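Local coordinates for putative branched-chain amino acid aminotransferase IlvE (Streptococcus mutans, PDB 4DQN), which probably catalyses the pyridoxal-phosphate-dependent transfer of the amino group between leucine, isoleucine or valine and 2-oxoglutarate, at residues Gly158-Phe170 with Ser310-Tyr322. Sequence-based numbering, arbitrary orientation.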
loop_
_atom_site.group_PDB
_atom_site.type_symbol
_atom_site.label_atom_id
_atom_site.label_comp_id
_atom_site.label_asym_id
_atom_site.label_seq_id
_atom_site.Cartn_x
_atom_site.Cartn_y
_atom_site.Cartn_z
ATOM N N GLY A 158 -20.138 1.445 -18.105
ATOM C CA GLY A 158 -20.611 0.903 -19.366
ATOM C C GLY A 158 -20.312 -0.573 -19.528
ATOM O O GLY A 158 -19.567 -1.150 -18.723
ATOM N N ASN A 159 -20.896 -1.171 -20.573
ATOM C CA ASN A 159 -20.675 -2.575 -20.941
ATOM C C ASN A 159 -19.196 -2.888 -21.126
ATOM O O ASN A 159 -18.702 -3.895 -20.608
ATOM C CB ASN A 159 -21.445 -2.913 -22.236
ATOM C CG ASN A 159 -21.403 -4.409 -22.601
ATOM O OD1 ASN A 159 -20.404 -5.100 -22.384
ATOM N ND2 ASN A 159 -22.496 -4.901 -23.182
ATOM N N TYR A 160 -18.517 -2.025 -21.877
ATOM C CA TYR A 160 -17.120 -2.212 -22.280
ATOM C C TYR A 160 -16.995 -3.200 -23.445
ATOM O O TYR A 160 -16.082 -3.090 -24.264
ATOM C CB TYR A 160 -16.208 -2.567 -21.091
ATOM C CG TYR A 160 -14.781 -2.929 -21.461
ATOM C CD1 TYR A 160 -14.025 -2.113 -22.307
ATOM C CD2 TYR A 160 -14.178 -4.079 -20.946
ATOM C CE1 TYR A 160 -12.717 -2.441 -22.648
ATOM C CE2 TYR A 160 -12.868 -4.410 -21.276
ATOM C CZ TYR A 160 -12.146 -3.589 -22.125
ATOM O OH TYR A 160 -10.850 -3.921 -22.447
ATOM N N PHE A 161 -17.922 -4.151 -23.531
ATOM C CA PHE A 161 -18.019 -5.000 -24.718
ATOM C C PHE A 161 -19.299 -4.737 -25.510
ATOM O O PHE A 161 -20.119 -5.637 -25.747
ATOM C CB PHE A 161 -17.816 -6.482 -24.385
ATOM C CG PHE A 161 -16.377 -6.843 -24.180
ATOM C CD1 PHE A 161 -15.416 -6.413 -25.087
ATOM C CD2 PHE A 161 -15.972 -7.556 -23.064
ATOM C CE1 PHE A 161 -14.079 -6.713 -24.904
ATOM C CE2 PHE A 161 -14.635 -7.863 -22.867
ATOM C CZ PHE A 161 -13.684 -7.440 -23.786
ATOM N N LYS A 162 -19.454 -3.473 -25.899
ATOM C CA LYS A 162 -20.425 -3.093 -26.910
ATOM C C LYS A 162 -19.742 -3.248 -28.271
ATOM O O LYS A 162 -18.815 -2.506 -28.616
ATOM C CB LYS A 162 -20.938 -1.666 -26.684
ATOM C CG LYS A 162 -22.104 -1.291 -27.593
ATOM C CD LYS A 162 -22.960 -2.518 -27.926
ATOM C CE LYS A 162 -23.847 -2.270 -29.133
ATOM N NZ LYS A 162 -25.295 -2.252 -28.759
ATOM N N GLY A 163 -20.209 -4.233 -29.027
ATOM C CA GLY A 163 -19.529 -4.684 -30.224
ATOM C C GLY A 163 -19.220 -6.160 -30.063
ATOM O O GLY A 163 -18.656 -6.795 -30.955
ATOM N N GLY A 164 -19.604 -6.706 -28.909
ATOM C CA GLY A 164 -19.331 -8.094 -28.579
ATOM C C GLY A 164 -18.006 -8.249 -27.851
ATOM O O GLY A 164 -17.229 -7.294 -27.750
ATOM N N LEU A 165 -17.755 -9.449 -27.336
ATOM C CA LEU A 165 -16.475 -9.774 -26.710
ATOM C C LEU A 165 -15.341 -9.581 -27.710
ATOM O O LEU A 165 -15.466 -9.966 -28.878
ATOM C CB LEU A 165 -16.473 -11.223 -26.221
ATOM C CG LEU A 165 -17.248 -11.524 -24.944
ATOM C CD1 LEU A 165 -17.370 -13.025 -24.729
ATOM C CD2 LEU A 165 -16.544 -10.880 -23.773
ATOM N N ALA A 166 -14.238 -8.991 -27.255
ATOM C CA ALA A 166 -13.087 -8.777 -28.126
ATOM C C ALA A 166 -11.774 -9.042 -27.392
ATOM O O ALA A 166 -11.604 -8.632 -26.238
ATOM C CB ALA A 166 -13.104 -7.368 -28.686
ATOM N N PRO A 167 -10.828 -9.709 -28.070
ATOM C CA PRO A 167 -9.562 -10.071 -27.424
ATOM C C PRO A 167 -8.644 -8.869 -27.319
ATOM O O PRO A 167 -8.725 -7.974 -28.165
ATOM C CB PRO A 167 -8.947 -11.101 -28.389
ATOM C CG PRO A 167 -10.005 -11.399 -29.420
ATOM C CD PRO A 167 -10.888 -10.182 -29.462
ATOM N N THR A 168 -7.804 -8.834 -26.287
ATOM C CA THR A 168 -6.724 -7.850 -26.215
ATOM C C THR A 168 -5.449 -8.564 -25.795
ATOM O O THR A 168 -5.493 -9.711 -25.336
ATOM C CB THR A 168 -7.015 -6.693 -25.220
ATOM O OG1 THR A 168 -7.090 -7.205 -23.882
ATOM C CG2 THR A 168 -8.309 -5.966 -25.574
ATOM N N ASN A 169 -4.319 -7.882 -25.940
ATOM C CA ASN A 169 -3.025 -8.499 -25.688
ATOM C C ASN A 169 -2.436 -8.050 -24.359
ATOM O O ASN A 169 -2.654 -6.913 -23.927
ATOM C CB ASN A 169 -2.052 -8.181 -26.838
ATOM C CG ASN A 169 -2.584 -8.623 -28.195
ATOM O OD1 ASN A 169 -3.090 -9.736 -28.344
ATOM N ND2 ASN A 169 -2.482 -7.742 -29.188
ATOM N N PHE A 170 -1.678 -8.942 -23.723
ATOM C CA PHE A 170 -1.118 -8.673 -22.401
ATOM C C PHE A 170 0.358 -8.992 -22.382
ATOM O O PHE A 170 0.829 -9.793 -23.199
ATOM C CB PHE A 170 -1.836 -9.505 -21.343
ATOM C CG PHE A 170 -3.256 -9.079 -21.123
ATOM C CD1 PHE A 170 -3.567 -8.138 -20.146
ATOM C CD2 PHE A 170 -4.271 -9.588 -21.916
ATOM C CE1 PHE A 170 -4.876 -7.728 -19.947
ATOM C CE2 PHE A 170 -5.583 -9.190 -21.726
ATOM C CZ PHE A 170 -5.888 -8.260 -20.736
ATOM N N SER A 310 -7.160 -16.654 -30.997
ATOM C CA SER A 310 -7.118 -15.690 -32.087
ATOM C C SER A 310 -6.823 -14.301 -31.548
ATOM O O SER A 310 -7.109 -14.007 -30.384
ATOM C CB SER A 310 -8.453 -15.665 -32.831
ATOM O OG SER A 310 -8.474 -14.576 -33.734
ATOM N N GLU A 311 -6.261 -13.442 -32.390
ATOM C CA GLU A 311 -5.985 -12.075 -31.976
ATOM C C GLU A 311 -7.202 -11.199 -32.178
ATOM O O GLU A 311 -7.283 -10.100 -31.625
ATOM C CB GLU A 311 -4.814 -11.493 -32.767
ATOM C CG GLU A 311 -3.465 -12.008 -32.336
ATOM C CD GLU A 311 -2.340 -11.385 -33.129
ATOM O OE1 GLU A 311 -2.076 -10.180 -32.936
ATOM O OE2 GLU A 311 -1.730 -12.104 -33.947
ATOM N N THR A 312 -8.150 -11.685 -32.972
ATOM C CA THR A 312 -9.309 -10.876 -33.336
ATOM C C THR A 312 -10.650 -11.481 -32.917
ATOM O O THR A 312 -11.602 -10.756 -32.623
ATOM C CB THR A 312 -9.332 -10.594 -34.849
ATOM O OG1 THR A 312 -10.522 -9.866 -35.173
ATOM C CG2 THR A 312 -9.310 -11.892 -35.637
ATOM N N GLU A 313 -10.724 -12.804 -32.884
ATOM C CA GLU A 313 -11.960 -13.477 -32.516
ATOM C C GLU A 313 -11.861 -14.127 -31.142
ATOM O O GLU A 313 -10.768 -14.371 -30.637
ATOM C CB GLU A 313 -12.350 -14.491 -33.592
ATOM C CG GLU A 313 -13.033 -13.828 -34.784
ATOM C CD GLU A 313 -12.699 -14.491 -36.102
ATOM O OE1 GLU A 313 -11.737 -15.292 -36.139
ATOM O OE2 GLU A 313 -13.396 -14.204 -37.103
ATOM N N VAL A 314 -13.004 -14.387 -30.527
ATOM C CA VAL A 314 -13.000 -14.987 -29.205
ATOM C C VAL A 314 -13.540 -16.410 -29.248
ATOM O O VAL A 314 -14.482 -16.711 -29.990
ATOM C CB VAL A 314 -13.704 -14.075 -28.162
ATOM C CG1 VAL A 314 -14.447 -12.959 -28.855
ATOM C CG2 VAL A 314 -14.598 -14.862 -27.224
ATOM N N GLY A 315 -12.911 -17.290 -28.475
ATOM C CA GLY A 315 -13.238 -18.701 -28.496
ATOM C C GLY A 315 -14.643 -19.024 -28.031
ATOM O O GLY A 315 -15.246 -18.264 -27.266
ATOM N N PRO A 316 -15.167 -20.166 -28.493
ATOM C CA PRO A 316 -16.510 -20.663 -28.193
ATOM C C PRO A 316 -16.767 -20.906 -26.713
ATOM O O PRO A 316 -17.875 -20.616 -26.253
ATOM C CB PRO A 316 -16.565 -22.002 -28.953
ATOM C CG PRO A 316 -15.126 -22.350 -29.258
ATOM C CD PRO A 316 -14.481 -21.016 -29.482
ATOM N N VAL A 317 -15.793 -21.451 -25.986
ATOM C CA VAL A 317 -16.015 -21.795 -24.584
ATOM C C VAL A 317 -16.079 -20.514 -23.759
ATOM O O VAL A 317 -16.935 -20.374 -22.875
ATOM C CB VAL A 317 -14.920 -22.755 -24.040
ATOM C CG1 VAL A 317 -15.114 -23.019 -22.541
ATOM C CG2 VAL A 317 -14.919 -24.067 -24.822
ATOM N N THR A 318 -15.181 -19.577 -24.060
ATOM C CA THR A 318 -15.219 -18.253 -23.438
ATOM C C THR A 318 -16.586 -17.611 -23.692
ATOM O O THR A 318 -17.223 -17.100 -22.773
ATOM C CB THR A 318 -14.098 -17.325 -23.967
ATOM O OG1 THR A 318 -12.817 -17.873 -23.622
ATOM C CG2 THR A 318 -14.211 -15.929 -23.354
ATOM N N HIS A 319 -17.041 -17.661 -24.940
ATOM C CA HIS A 319 -18.352 -17.112 -25.288
ATOM C C HIS A 319 -19.470 -17.718 -24.452
ATOM O O HIS A 319 -20.356 -17.010 -23.976
ATOM C CB HIS A 319 -18.652 -17.356 -26.767
ATOM C CG HIS A 319 -18.368 -16.182 -27.649
ATOM N ND1 HIS A 319 -17.365 -16.183 -28.597
ATOM C CD2 HIS A 319 -18.978 -14.977 -27.749
ATOM C CE1 HIS A 319 -17.357 -15.020 -29.226
ATOM N NE2 HIS A 319 -18.323 -14.270 -28.730
ATOM N N LYS A 320 -19.424 -19.035 -24.280
ATOM C CA LYS A 320 -20.472 -19.767 -23.569
ATOM C C LYS A 320 -20.500 -19.423 -22.089
ATOM O O LYS A 320 -21.566 -19.295 -21.490
ATOM C CB LYS A 320 -20.270 -21.279 -23.736
ATOM C CG LYS A 320 -20.934 -21.863 -24.976
ATOM C CD LYS A 320 -20.275 -23.177 -25.379
ATOM C CE LYS A 320 -19.991 -24.059 -24.167
ATOM N NZ LYS A 320 -19.104 -25.228 -24.506
ATOM N N LEU A 321 -19.319 -19.303 -21.496
ATOM C CA LEU A 321 -19.205 -18.942 -20.087
ATOM C C LEU A 321 -19.662 -17.509 -19.868
ATOM O O LEU A 321 -20.351 -17.219 -18.885
ATOM C CB LEU A 321 -17.757 -19.109 -19.606
ATOM C CG LEU A 321 -17.247 -20.552 -19.547
ATOM C CD1 LEU A 321 -15.729 -20.593 -19.344
ATOM C CD2 LEU A 321 -17.931 -21.289 -18.435
ATOM N N TYR A 322 -19.266 -16.617 -20.774
ATOM C CA TYR A 322 -19.656 -15.206 -20.693
ATOM C C TYR A 322 -21.172 -15.044 -20.768
ATOM O O TYR A 322 -21.775 -14.349 -19.940
ATOM C CB TYR A 322 -18.995 -14.398 -21.813
ATOM C CG TYR A 322 -19.348 -12.912 -21.822
ATOM C CD1 TYR A 322 -18.589 -11.988 -21.099
ATOM C CD2 TYR A 322 -20.429 -12.431 -22.563
ATOM C CE1 TYR A 322 -18.905 -10.626 -21.113
ATOM C CE2 TYR A 322 -20.754 -11.080 -22.577
ATOM C CZ TYR A 322 -19.986 -10.180 -21.851
ATOM O OH TYR A 322 -20.299 -8.832 -21.862
HETATM O O HOH W 1 -18.591 -7.387 -20.818
#
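Leu165 lies across one face of the Tyr322 ring and makes the largest single share of the contact. Its CD2 sits 3.7 Å from the ring centroid, 21° off the normal, a CH-pi contact, while CD1 is 3.5 Å from CG of Tyr322. With CG opposite the backbone N (chi1 180°), Tyr322 extends its ring past Leu165, the two side chains running in opposite directions. CD1 of Leu165 also comes up obliquely to the His319 ring at CD2, and CB of Leu165 packs 3.7 Å from Val314 CG1, which also sits 3.2 Å from the backbone O of Leu165.

Further along, Pro167 lies against a row of backbone carbonyls. Its CD is 3.3 Å from Thr312 O, and its CG is equally near Glu313 O.

At the far end of the tyrosine, a water in the plane of the ring is 2.5 Å from OH of Tyr322 and bonds weakly to OD1 of Asn159, bridging the segments. The same OD1 accepts from Phe161 N in an Asx turn, the donor standing well above the carbonyl plane.

Ser310 OG takes the N-H groups of Thr312 and Glu313, an ST turn and ST motif that fix the turn whose carbonyls meet Pro167. His319 ND1 makes weak bonds to the carbonyls of Val314 and Gly315, the N-cap residue of helix 316-329. Glu283 holds the start of that helix through Val317 N and Thr318 OG1.

With no direct hydrogen bond across it, this surface contact, away from the predicted pyridoxal phosphate lysine, joins the connection between strands 147-157 and 168-172 to helix 316-329 and its leading loop through apolar and CH-pi contact, proline CH groups against carbonyls and a bridging water. It probably depends on shape fit more than on directional polar bonds.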